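Local coordinates for tRNA (adenine(58)-N(1))-methyltransferase catalytic subunit TRM61 C-terminal domain-containing protein (Thermoplasma acidophilum, PDB 1YB2) that probably transfers a methyl group from S-adenosyl-L-methionine to N1 of adenine 58 in tRNA, at residues Gly111-Glu116 and Ser176-Asp181; Met124-Leu129 and Glu157-Gly162; Val141-Asp146 and Arg168-Asp173; Ser227-Leu232 and Thr263-Lys268. All coordinates share one frame; numbering follows the deposited sequence.

Contact 1 (Gly111-Glu116 and Ser176-Asp181)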
# COMPACT_ATOMS: atom_id res chain seq x y z
N GLY A 111 5.43 -13.70 -5.94
CA GLY A 111 5.41 -15.13 -5.68
C GLY A 111 4.15 -15.65 -4.99
O GLY A 111 3.89 -16.84 -4.99
N MSE A 112 3.38 -14.74 -4.40
CA MSE A 112 2.15 -15.10 -3.71
C MSE A 112 1.04 -15.54 -4.67
O MSE A 112 0.96 -15.06 -5.80
CB MSE A 112 1.64 -13.93 -2.86
CG MSE A 112 2.58 -13.46 -1.75
SE MSE A 112 1.84 -11.85 -0.89
CE MSE A 112 0.55 -12.77 0.18
N ASP A 113 0.20 -16.45 -4.20
CA ASP A 113 -1.05 -16.79 -4.88
C ASP A 113 -2.21 -16.11 -4.13
O ASP A 113 -2.56 -16.48 -3.01
CB ASP A 113 -1.25 -18.29 -4.96
CG ASP A 113 -0.17 -18.98 -5.79
OD1 ASP A 113 0.22 -18.46 -6.86
OD2 ASP A 113 0.29 -20.05 -5.36
N ILE A 114 -2.79 -15.12 -4.79
CA ILE A 114 -3.79 -14.24 -4.18
C ILE A 114 -5.17 -14.52 -4.75
O ILE A 114 -5.34 -14.72 -5.96
CB ILE A 114 -3.38 -12.75 -4.38
CG1 ILE A 114 -2.01 -12.52 -3.70
CG2 ILE A 114 -4.49 -11.79 -3.86
CD1 ILE A 114 -1.48 -11.11 -3.83
N LEU A 115 -6.15 -14.55 -3.85
CA LEU A 115 -7.54 -14.69 -4.22
C LEU A 115 -8.24 -13.35 -4.00
O LEU A 115 -8.16 -12.78 -2.91
CB LEU A 115 -8.22 -15.78 -3.37
CG LEU A 115 -9.72 -15.99 -3.64
CD1 LEU A 115 -9.92 -16.50 -5.06
CD2 LEU A 115 -10.33 -16.97 -2.63
N GLU A 116 -8.89 -12.84 -5.05
CA GLU A 116 -9.66 -11.62 -4.94
C GLU A 116 -11.14 -11.93 -5.22
O GLU A 116 -11.50 -12.35 -6.32
CB GLU A 116 -9.11 -10.57 -5.91
CG GLU A 116 -9.82 -9.25 -5.92
CD GLU A 116 -9.20 -8.25 -6.91
OE1 GLU A 116 -8.47 -8.67 -7.84
OE2 GLU A 116 -9.47 -7.04 -6.77
N SER A 176 -12.26 -24.34 -5.59
CA SER A 176 -10.85 -24.29 -5.87
C SER A 176 -10.15 -25.40 -5.13
O SER A 176 -10.47 -25.69 -3.97
CB SER A 176 -10.26 -22.94 -5.44
OG SER A 176 -8.88 -22.92 -5.72
N ASP A 177 -9.18 -26.00 -5.80
CA ASP A 177 -8.33 -27.01 -5.18
C ASP A 177 -7.15 -26.34 -4.46
O ASP A 177 -6.53 -26.93 -3.57
CB ASP A 177 -7.82 -28.01 -6.23
CG ASP A 177 -8.62 -27.95 -7.53
OD1 ASP A 177 -9.34 -28.93 -7.84
OD2 ASP A 177 -8.53 -26.92 -8.25
N GLN A 178 -6.87 -25.09 -4.84
CA GLN A 178 -5.71 -24.37 -4.35
C GLN A 178 -5.96 -23.69 -3.01
O GLN A 178 -7.09 -23.34 -2.68
CB GLN A 178 -5.28 -23.33 -5.38
CG GLN A 178 -3.78 -23.13 -5.48
CD GLN A 178 -3.38 -22.08 -6.50
OE1 GLN A 178 -2.21 -21.71 -6.59
NE2 GLN A 178 -4.36 -21.59 -7.28
N MSE A 179 -4.89 -23.54 -2.24
CA MSE A 179 -4.87 -22.72 -1.03
C MSE A 179 -4.18 -21.41 -1.40
O MSE A 179 -3.22 -21.42 -2.15
CB MSE A 179 -4.10 -23.42 0.08
CG MSE A 179 -4.59 -24.83 0.38
SE MSE A 179 -6.42 -24.79 1.05
CE MSE A 179 -6.00 -24.63 2.99
N TYR A 180 -4.66 -20.29 -0.86
CA TYR A 180 -4.15 -18.96 -1.23
C TYR A 180 -3.28 -18.34 -0.14
O TYR A 180 -3.46 -18.65 1.03
CB TYR A 180 -5.33 -18.04 -1.62
CG TYR A 180 -6.05 -18.62 -2.80
CD1 TYR A 180 -5.54 -18.47 -4.10
CD2 TYR A 180 -7.20 -19.38 -2.63
CE1 TYR A 180 -6.18 -19.04 -5.19
CE2 TYR A 180 -7.85 -19.95 -3.71
CZ TYR A 180 -7.33 -19.78 -4.99
OH TYR A 180 -7.98 -20.38 -6.06
N ASP A 181 -2.35 -17.48 -0.53
CA ASP A 181 -1.46 -16.82 0.42
C ASP A 181 -2.10 -15.59 1.04
O ASP A 181 -1.61 -15.08 2.04
CB ASP A 181 -0.15 -16.41 -0.28
CG ASP A 181 0.68 -17.59 -0.70
OD1 ASP A 181 1.02 -18.41 0.17
OD2 ASP A 181 1.00 -17.71 -1.90
O HOH W 1 2.63 -19.68 -2.90
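Leu115 and Tyr180 meet where two neighbouring parallel strands, 113-117 and 180-185, enter the central sheet of a Rossmann-like class I methyltransferase fold. Their side chains run at a slant to each other. Leu115 CB sits over one face of the Tyr180 ring, 3.8 Å from the ring centroid and 18° off its normal, which makes a CH-pi contact. Leu115 CG is anti to the backbone N (chi1 178°), and this carries the methyls on across the same ring. Leu115 CD2 ends 4.0 Å from Tyr180 CE2. Met200 also touches both side chains.

The far end of the ring is tied down. Tyr180 OH and Ser176 OG share a hydrogen bond of 2.7 Å. The same Ser176 OG accepts from Gln178 N in an ST turn. At the ring edge, in its plane, lies Asp113 O. This oxygen accepts from Asp181 N at 2.7 Å, within the carbonyl plane.

Asp181 turns its carboxylate back toward the strand 113-117, past Met112, whose CE packs 3.7 Å from Asp181 CB. Asp181 OD1 forms a salt bridge with Lys202, which may offset the nearby charge of Asp113. Asp113 OD1 bonds to Thr137. One residue thus grips both backbone polar atoms of Asp113: Asp181 OD2 takes Asp113 N-H with its anti lone pair, at 2.7 Å and an almost straight 174°.

Contact 2 (Met124-Leu129 and Glu157-Gly162)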
# COMPACT_ATOMS: atom_id res chain seq x y z
N MSE A 124 -7.96 -2.56 -7.51
CA MSE A 124 -7.19 -3.41 -6.58
C MSE A 124 -6.38 -4.47 -7.35
O MSE A 124 -5.24 -4.74 -7.01
CB MSE A 124 -8.12 -4.07 -5.55
CG MSE A 124 -7.37 -4.97 -4.53
SE MSE A 124 -6.10 -3.95 -3.47
CE MSE A 124 -4.69 -5.26 -3.07
N SER A 125 -6.99 -5.05 -8.38
CA SER A 125 -6.31 -6.04 -9.22
C SER A 125 -5.04 -5.43 -9.81
O SER A 125 -4.01 -6.10 -9.93
CB SER A 125 -7.22 -6.52 -10.35
OG SER A 125 -8.41 -7.11 -9.84
N SER A 126 -5.11 -4.16 -10.17
CA SER A 126 -3.97 -3.48 -10.77
C SER A 126 -2.82 -3.35 -9.77
O SER A 126 -1.69 -3.71 -10.10
CB SER A 126 -4.39 -2.15 -11.38
OG SER A 126 -3.27 -1.30 -11.53
N TYR A 127 -3.10 -2.87 -8.56
CA TYR A 127 -2.08 -2.86 -7.51
C TYR A 127 -1.48 -4.24 -7.22
O TYR A 127 -0.28 -4.35 -6.96
CB TYR A 127 -2.64 -2.28 -6.20
CG TYR A 127 -2.75 -0.79 -6.23
CD1 TYR A 127 -3.99 -0.18 -6.42
CD2 TYR A 127 -1.61 0.02 -6.06
CE1 TYR A 127 -4.10 1.20 -6.43
CE2 TYR A 127 -1.72 1.42 -6.08
CZ TYR A 127 -2.97 1.99 -6.27
OH TYR A 127 -3.12 3.37 -6.28
N ILE A 128 -2.32 -5.27 -7.22
CA ILE A 128 -1.87 -6.64 -6.96
C ILE A 128 -0.89 -7.07 -8.05
O ILE A 128 0.22 -7.55 -7.76
CB ILE A 128 -3.06 -7.63 -6.86
CG1 ILE A 128 -3.90 -7.34 -5.59
CG2 ILE A 128 -2.59 -9.09 -6.88
CD1 ILE A 128 -5.30 -7.98 -5.61
N LEU A 129 -1.27 -6.88 -9.32
CA LEU A 129 -0.40 -7.30 -10.42
C LEU A 129 0.92 -6.54 -10.47
O LEU A 129 1.96 -7.12 -10.78
CB LEU A 129 -1.12 -7.20 -11.77
CG LEU A 129 -2.27 -8.17 -12.06
CD1 LEU A 129 -2.70 -8.05 -13.53
CD2 LEU A 129 -1.91 -9.61 -11.74
N GLU A 157 -5.00 -3.65 -20.73
CA GLU A 157 -4.41 -2.50 -21.42
C GLU A 157 -3.03 -2.15 -20.85
O GLU A 157 -2.18 -1.64 -21.56
CB GLU A 157 -5.36 -1.30 -21.34
CG GLU A 157 -4.89 -0.09 -22.16
CD GLU A 157 -5.93 1.03 -22.23
OE1 GLU A 157 -6.81 1.12 -21.34
OE2 GLU A 157 -5.86 1.84 -23.18
N PHE A 158 -2.81 -2.45 -19.57
CA PHE A 158 -1.59 -2.02 -18.87
C PHE A 158 -0.73 -3.16 -18.36
O PHE A 158 0.43 -2.96 -18.01
CB PHE A 158 -1.96 -1.07 -17.73
CG PHE A 158 -2.63 0.19 -18.21
CD1 PHE A 158 -3.98 0.40 -17.99
CD2 PHE A 158 -1.91 1.13 -18.95
CE1 PHE A 158 -4.61 1.53 -18.46
CE2 PHE A 158 -2.54 2.26 -19.44
CZ PHE A 158 -3.89 2.47 -19.18
N TYR A 159 -1.30 -4.37 -18.31
CA TYR A 159 -0.61 -5.51 -17.75
C TYR A 159 -0.68 -6.72 -18.65
O TYR A 159 -1.69 -6.94 -19.31
CB TYR A 159 -1.25 -5.90 -16.42
CG TYR A 159 -1.16 -4.87 -15.33
CD1 TYR A 159 -0.02 -4.78 -14.54
CD2 TYR A 159 -2.20 -3.98 -15.10
CE1 TYR A 159 0.07 -3.83 -13.52
CE2 TYR A 159 -2.11 -3.02 -14.07
CZ TYR A 159 -0.97 -2.96 -13.30
OH TYR A 159 -0.86 -2.04 -12.27
N ASP A 160 0.38 -7.53 -18.63
CA ASP A 160 0.27 -8.91 -19.09
C ASP A 160 -0.59 -9.62 -18.06
O ASP A 160 -0.26 -9.61 -16.88
CB ASP A 160 1.65 -9.56 -19.16
CG ASP A 160 1.58 -11.03 -19.59
OD1 ASP A 160 1.58 -11.30 -20.81
OD2 ASP A 160 1.56 -11.92 -18.71
N ILE A 161 -1.70 -10.22 -18.48
CA ILE A 161 -2.59 -10.87 -17.51
C ILE A 161 -2.49 -12.40 -17.58
O ILE A 161 -3.42 -13.13 -17.20
CB ILE A 161 -4.05 -10.35 -17.61
CG1 ILE A 161 -4.59 -10.51 -19.03
CG2 ILE A 161 -4.12 -8.87 -17.15
CD1 ILE A 161 -6.07 -10.30 -19.11
N GLY A 162 -1.33 -12.87 -18.05
CA GLY A 162 -1.06 -14.29 -18.17
C GLY A 162 -1.04 -15.04 -16.85
O GLY A 162 -1.23 -16.24 -16.83
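The Tyr159 ring carries Leu129 on one face and meets Ser126 at its edge. Leu129 CB stands over the ring, shifted toward the rim, 4.2 Å from the centroid and 24° off the normal. This is a CH-pi contact. Leu129 CD1 continues back along the ring to its root, 3.9 Å from Tyr159 CB. Near the ring plane, at the hydroxyl end, Ser126 OG forms a hydrogen bond of 2.6 Å with Tyr159 OH. Either oxygen could be the donor. Ser126 OG is anti to its own backbone N (chi1 159°), which swings it off the helix toward the tyrosine. The bond fixes the far end of the ring while Leu129 covers the CD1 side and the root of one face. The neighbouring Phe158 ring has Glu157 CG over its centre.

Beyond Tyr159 the loop stays beside the leucine. Ile161 CG2 touches Leu129 CD1 at 4.0 Å, a second apolar contact. Asp160 OD2 accepts from Gly162 N at 3.1 Å, an Asx turn, and the amide comes from above the carboxylate plane. Leu155 of helix 145-156 packs on both Ser126 and Leu129.

The second subunit also reaches this site. Phe78 of the second subunit stacks on Phe158 and meets Tyr159 with its ring plane at about 90°. Lys37 of the second subunit forms a salt bridge with Glu157. The contact joins helix 123-132 to the loop between helix 145-156 and strand 164-167 of the Rossmann-like domain, at the dimer interface.

Contact 3 (Val141-Asp146 and Arg168-Asp173)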
# COMPACT_ATOMS: atom_id res chain seq x y z
N VAL A 141 -12.64 -13.93 -8.46
CA VAL A 141 -13.98 -14.52 -8.41
C VAL A 141 -14.96 -13.35 -8.42
O VAL A 141 -14.95 -12.53 -7.48
CB VAL A 141 -14.19 -15.37 -7.12
CG1 VAL A 141 -15.60 -16.02 -7.10
CG2 VAL A 141 -13.12 -16.43 -6.98
N GLU A 142 -15.77 -13.26 -9.47
CA GLU A 142 -16.72 -12.15 -9.64
C GLU A 142 -18.06 -12.65 -10.17
O GLU A 142 -18.13 -13.26 -11.23
CB GLU A 142 -16.13 -11.07 -10.57
CG GLU A 142 -17.10 -9.95 -11.00
CD GLU A 142 -17.75 -9.19 -9.84
OE1 GLU A 142 -17.05 -8.84 -8.88
OE2 GLU A 142 -18.97 -8.93 -9.90
N ARG A 143 -19.14 -12.34 -9.44
CA ARG A 143 -20.49 -12.81 -9.80
C ARG A 143 -21.10 -12.10 -11.02
O ARG A 143 -21.92 -12.68 -11.74
CB ARG A 143 -21.44 -12.69 -8.60
CG ARG A 143 -21.71 -11.23 -8.16
CD ARG A 143 -22.53 -11.16 -6.90
NE ARG A 143 -21.77 -11.62 -5.73
CZ ARG A 143 -22.23 -11.65 -4.49
NH1 ARG A 143 -23.47 -11.22 -4.22
NH2 ARG A 143 -21.46 -12.10 -3.50
N ASP A 144 -20.70 -10.86 -11.26
CA ASP A 144 -21.25 -10.06 -12.36
C ASP A 144 -20.40 -10.18 -13.62
O ASP A 144 -19.24 -9.73 -13.65
CB ASP A 144 -21.40 -8.60 -11.93
CG ASP A 144 -22.24 -7.79 -12.89
OD1 ASP A 144 -21.70 -7.31 -13.92
OD2 ASP A 144 -23.45 -7.63 -12.63
N GLU A 145 -20.97 -10.77 -14.67
CA GLU A 145 -20.23 -11.05 -15.91
C GLU A 145 -19.69 -9.78 -16.55
O GLU A 145 -18.55 -9.76 -17.05
CB GLU A 145 -21.12 -11.81 -16.91
CG GLU A 145 -20.36 -12.53 -18.02
CD GLU A 145 -21.28 -13.04 -19.13
OE1 GLU A 145 -21.84 -12.21 -19.88
OE2 GLU A 145 -21.43 -14.27 -19.26
N ASP A 146 -20.50 -8.73 -16.55
CA ASP A 146 -20.16 -7.49 -17.23
C ASP A 146 -19.06 -6.74 -16.48
O ASP A 146 -18.10 -6.28 -17.09
CB ASP A 146 -21.40 -6.61 -17.43
CG ASP A 146 -22.31 -7.11 -18.55
OD1 ASP A 146 -22.03 -8.16 -19.19
OD2 ASP A 146 -23.34 -6.44 -18.80
N ARG A 168 -16.29 -16.55 -13.07
CA ARG A 168 -17.52 -15.80 -13.07
C ARG A 168 -18.52 -16.65 -12.29
O ARG A 168 -19.19 -17.52 -12.84
CB ARG A 168 -18.01 -15.53 -14.50
CG ARG A 168 -18.88 -14.27 -14.68
CD ARG A 168 -20.18 -14.31 -13.88
NE ARG A 168 -21.05 -15.42 -14.28
CZ ARG A 168 -21.96 -15.99 -13.48
NH1 ARG A 168 -22.12 -15.56 -12.24
NH2 ARG A 168 -22.70 -17.00 -13.93
N SER A 169 -18.58 -16.40 -10.98
CA SER A 169 -19.45 -17.16 -10.10
C SER A 169 -19.57 -16.42 -8.78
O SER A 169 -18.77 -15.51 -8.49
CB SER A 169 -18.89 -18.57 -9.86
OG SER A 169 -17.68 -18.52 -9.13
N ASP A 170 -20.57 -16.80 -8.00
CA ASP A 170 -20.66 -16.39 -6.61
C ASP A 170 -19.63 -17.20 -5.84
O ASP A 170 -19.42 -18.39 -6.15
CB ASP A 170 -22.06 -16.67 -6.04
CG ASP A 170 -22.28 -16.04 -4.68
OD1 ASP A 170 -22.98 -14.99 -4.63
OD2 ASP A 170 -21.76 -16.56 -3.66
N ILE A 171 -19.01 -16.57 -4.85
CA ILE A 171 -18.03 -17.23 -4.00
C ILE A 171 -18.57 -18.52 -3.35
O ILE A 171 -17.82 -19.48 -3.17
CB ILE A 171 -17.39 -16.24 -2.94
CG1 ILE A 171 -16.25 -16.91 -2.17
CG2 ILE A 171 -18.44 -15.69 -1.98
CD1 ILE A 171 -15.04 -17.25 -3.04
N ALA A 172 -19.86 -18.54 -3.05
CA ALA A 172 -20.50 -19.74 -2.48
C ALA A 172 -20.32 -20.98 -3.37
O ALA A 172 -20.06 -22.08 -2.88
CB ALA A 172 -21.99 -19.49 -2.22
N ASP A 173 -20.45 -20.76 -4.68
CA ASP A 173 -20.36 -21.83 -5.67
C ASP A 173 -18.93 -22.08 -6.14
O ASP A 173 -18.66 -23.11 -6.76
CB ASP A 173 -21.24 -21.50 -6.87
CG ASP A 173 -22.67 -21.20 -6.47
OD1 ASP A 173 -23.22 -21.95 -5.64
OD2 ASP A 173 -23.23 -20.21 -6.99
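Val141, at the end of strand 137-141, lays CG1 against Ser169, 3.5 Å from Ser169 O. The same methyl reaches Ile171 CD1 at 4.3 Å, a loose apolar contact. Glu142 joins the other segment through its backbone. Glu142 O takes a weak hydrogen bond from Ser169 N at 3.2 Å, and Arg168 CA also approaches this oxygen. The Glu142 carboxylate is held at both oxygens: OE2 accepts from Asp144 N at 2.9 Å, and OE1 from Val119 N.

Arg143 places CG between its backbone N and carbonyl carbon (chi1 66°), which sets its chain alongside Asp170. Asp170 OD1 lies over the centre of the guanidinium face, 3.5 Å from Arg143 NH2. No N-H points at this oxygen, so the salt bridge rests on charge alone. Arg143 O accepts from Arg168 NH1 at 2.9 Å, a bent bond of 132°. Asp144 then caps helix 145-156, its OD1 accepting from Asn147 N. Glu145 CB packs 4.0 Å from Arg168 CG.

Across from Arg143, Asp170 OD2 accepts from Ala172 N in an Asx turn, and this steadies the carboxylate. Glu142 and Asp170 are both predicted to bind S-adenosyl-L-methionine. An acidic residue just after strand 137-141 and an aspartate in the loop after strand 164-167 are consistent with the cofactor pocket of class I methyltransferases.

Contact 4 (Ser227-Leu232 and Thr263-Lys268)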
# COMPACT_ATOMS: atom_id res chain seq x y z
N SER A 227 -15.55 -19.28 11.89
CA SER A 227 -14.99 -19.71 10.61
C SER A 227 -13.56 -20.26 10.69
O SER A 227 -13.05 -20.71 9.68
CB SER A 227 -15.03 -18.57 9.58
OG SER A 227 -14.08 -17.57 9.91
N GLY A 228 -12.92 -20.21 11.85
CA GLY A 228 -11.51 -20.58 11.93
C GLY A 228 -10.54 -19.46 11.57
O GLY A 228 -9.38 -19.69 11.27
N MSE A 229 -11.05 -18.23 11.59
CA MSE A 229 -10.25 -17.03 11.40
C MSE A 229 -10.20 -16.26 12.70
O MSE A 229 -11.12 -16.33 13.50
CB MSE A 229 -10.84 -16.15 10.29
CG MSE A 229 -10.56 -16.69 8.88
SE MSE A 229 -11.00 -15.30 7.55
CE MSE A 229 -12.63 -16.05 6.86
N HIS A 230 -9.10 -15.56 12.92
CA HIS A 230 -8.93 -14.76 14.13
C HIS A 230 -8.86 -13.28 13.73
O HIS A 230 -8.00 -12.90 12.94
CB HIS A 230 -7.66 -15.20 14.85
CG HIS A 230 -7.46 -14.54 16.17
ND1 HIS A 230 -8.00 -15.04 17.33
CD2 HIS A 230 -6.81 -13.40 16.51
CE1 HIS A 230 -7.68 -14.24 18.34
NE2 HIS A 230 -6.96 -13.24 17.86
N HIS A 231 -9.78 -12.46 14.26
CA HIS A 231 -9.80 -11.01 14.02
C HIS A 231 -8.54 -10.34 14.56
O HIS A 231 -8.15 -10.57 15.71
CB HIS A 231 -11.06 -10.40 14.66
CG HIS A 231 -11.18 -8.91 14.53
ND1 HIS A 231 -11.08 -8.25 13.32
CD2 HIS A 231 -11.47 -7.96 15.45
CE1 HIS A 231 -11.27 -6.96 13.50
NE2 HIS A 231 -11.50 -6.75 14.79
N LEU A 232 -7.90 -9.54 13.71
CA LEU A 232 -6.68 -8.82 14.07
C LEU A 232 -7.07 -7.39 14.41
O LEU A 232 -6.86 -6.94 15.52
CB LEU A 232 -5.66 -8.83 12.92
CG LEU A 232 -5.02 -10.18 12.56
CD1 LEU A 232 -4.10 -10.06 11.34
CD2 LEU A 232 -4.25 -10.75 13.73
N THR A 263 -11.38 -4.72 7.54
CA THR A 263 -11.17 -5.75 8.57
C THR A 263 -10.05 -6.71 8.12
O THR A 263 -10.06 -7.20 6.99
CB THR A 263 -12.47 -6.55 8.82
OG1 THR A 263 -13.45 -5.69 9.40
CG2 THR A 263 -12.24 -7.78 9.75
N PHE A 264 -9.09 -6.94 9.01
CA PHE A 264 -8.04 -7.94 8.78
C PHE A 264 -8.23 -9.12 9.73
O PHE A 264 -8.50 -8.94 10.91
CB PHE A 264 -6.65 -7.34 9.05
CG PHE A 264 -6.32 -6.17 8.18
CD1 PHE A 264 -6.49 -4.86 8.66
CD2 PHE A 264 -5.87 -6.36 6.87
CE1 PHE A 264 -6.19 -3.75 7.85
CE2 PHE A 264 -5.56 -5.25 6.04
CZ PHE A 264 -5.72 -3.95 6.54
N ALA A 265 -8.05 -10.33 9.20
CA ALA A 265 -8.19 -11.56 9.98
C ALA A 265 -7.12 -12.56 9.55
O ALA A 265 -6.71 -12.58 8.37
CB ALA A 265 -9.60 -12.15 9.79
N ILE A 266 -6.64 -13.35 10.50
CA ILE A 266 -5.67 -14.43 10.20
C ILE A 266 -6.32 -15.82 10.27
O ILE A 266 -7.04 -16.12 11.21
CB ILE A 266 -4.40 -14.31 11.11
CG1 ILE A 266 -3.31 -15.33 10.74
CG2 ILE A 266 -4.77 -14.35 12.63
CD1 ILE A 266 -1.95 -15.00 11.37
N LYS A 267 -6.06 -16.67 9.26
CA LYS A 267 -6.49 -18.07 9.26
C LYS A 267 -5.74 -18.90 10.31
O LYS A 267 -4.50 -18.96 10.32
CB LYS A 267 -6.29 -18.70 7.87
CG LYS A 267 -6.62 -20.21 7.77
CD LYS A 267 -8.13 -20.47 7.83
CE LYS A 267 -8.44 -21.98 7.96
NZ LYS A 267 -7.98 -22.74 6.74
N LYS A 268 -6.50 -19.58 11.18
CA LYS A 268 -5.90 -20.49 12.15
C LYS A 268 -5.68 -21.86 11.55
O LYS A 268 -6.46 -22.28 10.70
CB LYS A 268 -6.78 -20.57 13.39
CG LYS A 268 -6.93 -19.22 14.08
CD LYS A 268 -7.80 -19.29 15.34
CE LYS A 268 -9.22 -19.67 15.00
NZ LYS A 268 -10.08 -19.61 16.21
O HOH W 2 -11.10 -16.63 16.64
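His230 and Ile266 form the hydrogen-bonded pair between two non-hydrogen-bonded ones, near the start of strand 229-242 and the end of strand 258-267. This antiparallel ladder is the tight part. His230 N donates to Ile266 O at 2.7 Å, and Ile266 N donates back to His230 O at 2.8 Å. Leu232 N to Phe264 O continues the ladder. On the face of His230, Ile266 CG2 lies 3.7 Å from His230 CB and 3.8 Å from Leu232 CD2. The Leu232 and Ile266 side chains pass each other at a slant. Ile74 of strand 71-76 covers His230 and Ile266 from this face. On the other face the extended chi2 (-167°) carries Met229 SE to 4.1 Å from Ala265 CB. Val194 and Ala198 of helix 194-199 close over Met229. The His231 and Thr263 side chains cross at about a right angle, with His231 ND1 3.8 Å from Thr263 CG2.

The Gly228 end keeps one more backbone bond, Lys268 N to Gly228 O at 2.9 Å. Beyond it the side-chain contacts are looser. The Lys268 chain runs over the glycine and only brushes His230 CB.

The ladder belongs to the antiparallel pair at one edge of the class I methyltransferase sheet. Lys267 NZ goes to Ala198 O, outside the two segments, while Lys268 NZ reaches Met229 O only through a water. The direct hydrogen bonds across the contact are thus all backbone to backbone. They hold the strands together, and the side chains add apolar contact on both faces.

Overall arrangement
From the N terminus, the chain first passes the N-terminal sheet and then enters the methyltransferase sheet at strand 113-117. Contact 1 closes the longest of the four loops, joining the starts of strands 113-117 and 180-185. Contacts 2 and 3 both lie within that loop and cross each other, because their segments alternate along the chain. Contact 2 ties helix 123-132 to the loop after helix 145-156. Contact 3 joins the end of strand 137-141 to the loop after strand 164-167, at the predicted cofactor pocket. Contact 1 touches contact 2 through Glu116 and Ser125, and contact 3 through Glu116 and Val141. Contact 4 follows in series, closing a later loop at the far edge of the same sheet.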